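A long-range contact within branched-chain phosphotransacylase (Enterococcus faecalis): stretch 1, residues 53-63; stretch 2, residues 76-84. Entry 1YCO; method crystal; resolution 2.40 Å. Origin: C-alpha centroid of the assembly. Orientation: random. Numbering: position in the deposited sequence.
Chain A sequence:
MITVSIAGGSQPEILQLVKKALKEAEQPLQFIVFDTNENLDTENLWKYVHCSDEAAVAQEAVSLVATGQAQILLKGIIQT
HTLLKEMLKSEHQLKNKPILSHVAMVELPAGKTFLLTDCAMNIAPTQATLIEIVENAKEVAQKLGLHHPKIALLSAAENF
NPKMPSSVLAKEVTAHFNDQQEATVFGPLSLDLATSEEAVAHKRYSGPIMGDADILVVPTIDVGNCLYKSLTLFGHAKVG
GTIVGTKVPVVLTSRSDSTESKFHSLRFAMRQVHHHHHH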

ATOM      1  N   ASP A  53      -2.311  -7.924  38.249  1.00 56.19           N
ATOM      2  CA  ASP A  53      -1.563  -8.280  37.045  1.00 56.49           C
ATOM      3  C   ASP A  53      -2.272  -7.779  35.785  1.00 55.02           C
ATOM      4  O   ASP A  53      -3.347  -7.188  35.859  1.00 54.95           O
ATOM      5  CB  ASP A  53      -1.378  -9.804  36.957  1.00 58.30           C
ATOM      6  CG  ASP A  53      -0.656 -10.233  35.683  1.00 61.50           C
ATOM      7  OD1 ASP A  53       0.516  -9.829  35.487  1.00 62.17           O
ATOM      8  OD2 ASP A  53      -1.263 -10.972  34.870  1.00 62.75           O
ATOM      9  N   GLU A  54      -1.654  -8.023  34.635  1.00 53.41           N
ATOM     10  CA  GLU A  54      -2.193  -7.606  33.351  1.00 52.35           C
ATOM     11  C   GLU A  54      -3.569  -8.212  33.087  1.00 50.60           C
ATOM     12  O   GLU A  54      -4.487  -7.515  32.654  1.00 50.01           O
ATOM     13  CB  GLU A  54      -1.220  -7.992  32.232  1.00 53.76           C
ATOM     14  CG  GLU A  54       0.149  -7.316  32.353  1.00 56.96           C
ATOM     15  CD  GLU A  54       0.055  -5.796  32.328  1.00 59.69           C
ATOM     16  OE1 GLU A  54       1.068  -5.121  32.626  1.00 61.50           O
ATOM     17  OE2 GLU A  54      -1.035  -5.274  32.006  1.00 61.60           O
ATOM     18  N   ALA A  55      -3.710  -9.509  33.355  1.00 48.99           N
ATOM     19  CA  ALA A  55      -4.983 -10.192  33.151  1.00 46.43           C
ATOM     20  C   ALA A  55      -6.063  -9.468  33.943  1.00 44.63           C
ATOM     21  O   ALA A  55      -7.210  -9.358  33.503  1.00 43.76           O
ATOM     22  CB  ALA A  55      -4.883 -11.639  33.600  1.00 46.14           C
ATOM     23  N   ALA A  56      -5.682  -8.970  35.115  1.00 43.25           N
ATOM     24  CA  ALA A  56      -6.611  -8.242  35.967  1.00 43.47           C
ATOM     25  C   ALA A  56      -6.930  -6.874  35.349  1.00 43.75           C
ATOM     26  O   ALA A  56      -8.100  -6.489  35.249  1.00 42.30           O
ATOM     27  CB  ALA A  56      -6.015  -8.075  37.363  1.00 42.59           C
ATOM     28  N   VAL A  57      -5.879  -6.163  34.929  1.00 43.37           N
ATOM     29  CA  VAL A  57      -5.989  -4.840  34.309  1.00 45.19           C
ATOM     30  C   VAL A  57      -6.976  -4.877  33.148  1.00 46.73           C
ATOM     31  O   VAL A  57      -7.900  -4.061  33.062  1.00 45.41           O
ATOM     32  CB  VAL A  57      -4.616  -4.351  33.732  1.00 45.53           C
ATOM     33  CG1 VAL A  57      -4.767  -2.967  33.111  1.00 44.59           C
ATOM     34  CG2 VAL A  57      -3.560  -4.328  34.821  1.00 44.83           C
ATOM     35  N   ALA A  58      -6.760  -5.839  32.256  1.00 47.40           N
ATOM     36  CA  ALA A  58      -7.607  -6.023  31.088  1.00 48.00           C
ATOM     37  C   ALA A  58      -9.032  -6.361  31.496  1.00 48.63           C
ATOM     38  O   ALA A  58      -9.982  -5.742  31.020  1.00 49.58           O
ATOM     39  CB  ALA A  58      -7.045  -7.138  30.207  1.00 47.62           C
ATOM     40  N   GLN A  59      -9.185  -7.335  32.385  1.00 48.74           N
ATOM     41  CA  GLN A  59     -10.523  -7.735  32.803  1.00 49.86           C
ATOM     42  C   GLN A  59     -11.313  -6.572  33.387  1.00 47.90           C
ATOM     43  O   GLN A  59     -12.496  -6.421  33.108  1.00 47.72           O
ATOM     44  CB  GLN A  59     -10.451  -8.875  33.822  1.00 51.16           C
ATOM     45  CG  GLN A  59     -11.806  -9.529  34.094  1.00 53.67           C
ATOM     46  CD  GLN A  59     -12.602  -8.821  35.184  1.00 57.08           C
ATOM     47  OE1 GLN A  59     -13.824  -8.979  35.281  1.00 58.11           O
ATOM     48  NE2 GLN A  59     -11.911  -8.048  36.018  1.00 56.37           N
ATOM     49  N   GLU A  60     -10.647  -5.753  34.192  1.00 48.13           N
ATOM     50  CA  GLU A  60     -11.297  -4.616  34.816  1.00 48.14           C
ATOM     51  C   GLU A  60     -11.613  -3.476  33.839  1.00 47.54           C
ATOM     52  O   GLU A  60     -12.630  -2.788  33.985  1.00 47.92           O
ATOM     53  CB  GLU A  60     -10.448  -4.132  35.986  1.00 49.15           C
ATOM     54  CG  GLU A  60     -10.421  -5.149  37.117  1.00 54.01           C
ATOM     55  CD  GLU A  60      -9.891  -4.582  38.417  1.00 56.78           C
ATOM     56  OE1 GLU A  60      -8.664  -4.367  38.517  1.00 58.40           O
ATOM     57  OE2 GLU A  60     -10.710  -4.341  39.337  1.00 58.82           O
ATOM     58  N   ALA A  61     -10.751  -3.293  32.841  1.00 45.88           N
ATOM     59  CA  ALA A  61     -10.947  -2.265  31.818  1.00 44.90           C
ATOM     60  C   ALA A  61     -12.146  -2.619  30.939  1.00 43.77           C
ATOM     61  O   ALA A  61     -13.027  -1.789  30.689  1.00 39.90           O
ATOM     62  CB  ALA A  61      -9.694  -2.142  30.952  1.00 43.81           C
ATOM     63  N   VAL A  62     -12.161  -3.869  30.479  1.00 43.62           N
ATOM     64  CA  VAL A  62     -13.219  -4.391  29.616  1.00 45.24           C
ATOM     65  C   VAL A  62     -14.547  -4.456  30.358  1.00 46.65           C
ATOM     66  O   VAL A  62     -15.610  -4.320  29.755  1.00 46.75           O
ATOM     67  CB  VAL A  62     -12.875  -5.814  29.110  1.00 45.87           C
ATOM     68  CG1 VAL A  62     -14.010  -6.358  28.255  1.00 46.20           C
ATOM     69  CG2 VAL A  62     -11.580  -5.788  28.323  1.00 45.84           C
ATOM     70  N   SER A  63     -14.484  -4.673  31.667  1.00 47.95           N
ATOM     71  CA  SER A  63     -15.692  -4.757  32.479  1.00 49.62           C
ATOM     72  C   SER A  63     -16.440  -3.430  32.492  1.00 49.26           C
ATOM     73  O   SER A  63     -17.662  -3.384  32.333  1.00 48.99           O
ATOM     74  CB  SER A  63     -15.335  -5.143  33.913  1.00 50.55           C
ATOM     75  OG  SER A  63     -16.039  -4.318  34.836  1.00 51.86           O
ATOM     76  N   GLY A  76      -3.786   0.876  26.577  1.00 44.61           N
ATOM     77  CA  GLY A  76      -2.558   1.559  26.949  1.00 44.61           C
ATOM     78  C   GLY A  76      -1.410   0.586  26.756  1.00 46.19           C
ATOM     79  O   GLY A  76      -1.255   0.027  25.671  1.00 44.92           O
ATOM     80  N   ILE A  77      -0.609   0.366  27.797  1.00 48.34           N
ATOM     81  CA  ILE A  77       0.512  -0.571  27.699  1.00 49.56           C
ATOM     82  C   ILE A  77       0.097  -1.947  28.234  1.00 49.82           C
ATOM     83  O   ILE A  77       0.054  -2.169  29.440  1.00 49.18           O
ATOM     84  CB  ILE A  77       1.741  -0.051  28.472  1.00 50.43           C
ATOM     85  CG1 ILE A  77       2.233   1.246  27.834  1.00 49.96           C
ATOM     86  CG2 ILE A  77       2.863  -1.094  28.451  1.00 51.14           C
ATOM     87  CD1 ILE A  77       3.454   1.837  28.513  1.00 51.97           C
ATOM     88  N   ILE A  78      -0.214  -2.859  27.319  1.00 50.72           N
ATOM     89  CA  ILE A  78      -0.641  -4.207  27.670  1.00 52.47           C
ATOM     90  C   ILE A  78      -0.718  -5.038  26.391  1.00 53.59           C
ATOM     91  O   ILE A  78      -1.050  -4.512  25.329  1.00 53.70           O
ATOM     92  CB  ILE A  78      -2.043  -4.190  28.355  1.00 52.69           C
ATOM     93  CG1 ILE A  78      -2.526  -5.619  28.605  1.00 52.46           C
ATOM     94  CG2 ILE A  78      -3.043  -3.445  27.474  1.00 52.06           C
ATOM     95  CD1 ILE A  78      -3.833  -5.693  29.375  1.00 52.81           C
ATOM     96  N   GLN A  79      -0.407  -6.328  26.490  1.00 54.36           N
ATOM     97  CA  GLN A  79      -0.454  -7.202  25.323  1.00 55.17           C
ATOM     98  C   GLN A  79      -1.829  -7.159  24.659  1.00 54.51           C
ATOM     99  O   GLN A  79      -2.865  -7.292  25.316  1.00 54.53           O
ATOM    100  CB  GLN A  79      -0.117  -8.644  25.712  1.00 57.39           C
ATOM    101  CG  GLN A  79       1.194  -8.792  26.460  1.00 62.17           C
ATOM    102  CD  GLN A  79       1.078  -8.371  27.920  1.00 66.02           C
ATOM    103  OE1 GLN A  79       2.086  -8.079  28.581  1.00 68.92           O
ATOM    104  NE2 GLN A  79      -0.153  -8.347  28.436  1.00 65.44           N
ATOM    105  N   THR A  80      -1.823  -6.971  23.345  1.00 53.06           N
ATOM    106  CA  THR A  80      -3.048  -6.903  22.561  1.00 52.28           C
ATOM    107  C   THR A  80      -3.844  -8.202  22.689  1.00 52.41           C
ATOM    108  O   THR A  80      -5.070  -8.191  22.828  1.00 51.33           O
ATOM    109  CB  THR A  80      -2.710  -6.640  21.076  1.00 51.95           C
ATOM    110  OG1 THR A  80      -1.835  -5.510  20.992  1.00 50.04           O
ATOM    111  CG2 THR A  80      -3.972  -6.354  20.265  1.00 50.33           C
ATOM    112  N   HIS A  81      -3.137  -9.324  22.647  1.00 54.20           N
ATOM    113  CA  HIS A  81      -3.777 -10.625  22.765  1.00 54.97           C
ATOM    114  C   HIS A  81      -4.514 -10.729  24.112  1.00 54.37           C
ATOM    115  O   HIS A  81      -5.642 -11.230  24.178  1.00 53.59           O
ATOM    116  CB  HIS A  81      -2.718 -11.725  22.647  1.00 57.56           C
ATOM    117  CG  HIS A  81      -3.274 -13.111  22.714  1.00 60.82           C
ATOM    118  ND1 HIS A  81      -2.509 -14.205  23.061  1.00 62.94           N
ATOM    119  CD2 HIS A  81      -4.523 -13.584  22.485  1.00 61.99           C
ATOM    120  CE1 HIS A  81      -3.262 -15.289  23.047  1.00 63.30           C
ATOM    121  NE2 HIS A  81      -4.489 -14.942  22.701  1.00 63.30           N
ATOM    122  N   THR A  82      -3.873 -10.244  25.175  1.00 53.35           N
ATOM    123  CA  THR A  82      -4.448 -10.271  26.523  1.00 52.65           C
ATOM    124  C   THR A  82      -5.778  -9.526  26.602  1.00 50.01           C
ATOM    125  O   THR A  82      -6.762 -10.068  27.100  1.00 48.52           O
ATOM    126  CB  THR A  82      -3.501  -9.622  27.563  1.00 53.34           C
ATOM    127  OG1 THR A  82      -2.247 -10.310  27.580  1.00 55.71           O
ATOM    128  CG2 THR A  82      -4.118  -9.676  28.950  1.00 54.05           C
ATOM    129  N   LEU A  83      -5.796  -8.286  26.117  1.00 49.32           N
ATOM    130  CA  LEU A  83      -7.005  -7.458  26.136  1.00 49.10           C
ATOM    131  C   LEU A  83      -8.047  -7.970  25.159  1.00 47.66           C
ATOM    132  O   LEU A  83      -9.231  -8.030  25.478  1.00 46.39           O
ATOM    133  CB  LEU A  83      -6.664  -6.005  25.779  1.00 49.83           C
ATOM    134  CG  LEU A  83      -7.831  -5.025  25.580  1.00 48.05           C
ATOM    135  CD1 LEU A  83      -8.519  -4.756  26.913  1.00 48.61           C
ATOM    136  CD2 LEU A  83      -7.307  -3.724  25.002  1.00 48.97           C
ATOM    137  N   LEU A  84      -7.592  -8.342  23.970  1.00 50.52           N
ATOM    138  CA  LEU A  84      -8.490  -8.829  22.931  1.00 53.54           C
ATOM    139  C   LEU A  84      -9.225 -10.077  23.397  1.00 53.95           C
ATOM    140  O   LEU A  84     -10.455 -10.147  23.336  1.00 52.96           O
ATOM    141  CB  LEU A  84      -7.702  -9.127  21.657  1.00 54.15           C
ATOM    142  CG  LEU A  84      -8.515  -9.134  20.363  1.00 56.23           C
ATOM    143  CD1 LEU A  84      -9.113  -7.746  20.126  1.00 56.95           C
ATOM    144  CD2 LEU A  84      -7.619  -9.522  19.193  1.00 57.45           C
TER

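No hydrogen bond crosses between the two stretches, although a glutamate and a glutamine both lie in the contact; what joins them is van der Waals packing, burying 325 Å² in total. The helix of residues 54-63 and the helix that begins at T80 cross at -44°, their axes approaching to 9.1 Å.

A58 packs against three residues of stretch 2, I78, T82 and L83. Its CA-to-CB bond points toward stretch 2, and the CA atoms of A58 and L83 are 5.2 Å apart, so the methyl group meets the second helix at its backbone: A58 CB lies 4.1 Å from L83 CA. A separate side-chain contact places A58 CB 4.1 Å from T82 CG2. The same methyl contacts the tip of I78, with A58 CB 3.6 Å from I78 CD1. I78, extended with both chi angles t, thus reaches the first helix from the segment preceding the second. One turn beyond A58, V62 continues the apolar surface, V62 CG2 lying 3.5 Å from L83 CD1. The CA-to-CB bond of L83 points sideways, but the end of its side chain comes nearer and makes this contact.

At the N-terminal end of the first helix, E54 has the largest area covered by the other stretch. Its side chain, m at both chi1 and chi2, places E54 OE2 3.7 Å from I78 CG1, a contact with aliphatic carbon, while OE1 is hydrogen-bonded elsewhere in the structure. Q79 approaches E54 through its amide, Q79 NE2 lying 4.0 Å from E54 CB, but that amide donates within its own stretch, from Q79 NE2 to T82 OG1 at 3.0 Å. T82 presents its methyl to the first helix, T82 CG2 being 4.3 Å from A55 CA. The first helix is itself capped by D53, with D53 OD2 accepting from A55 N at 3.2 Å.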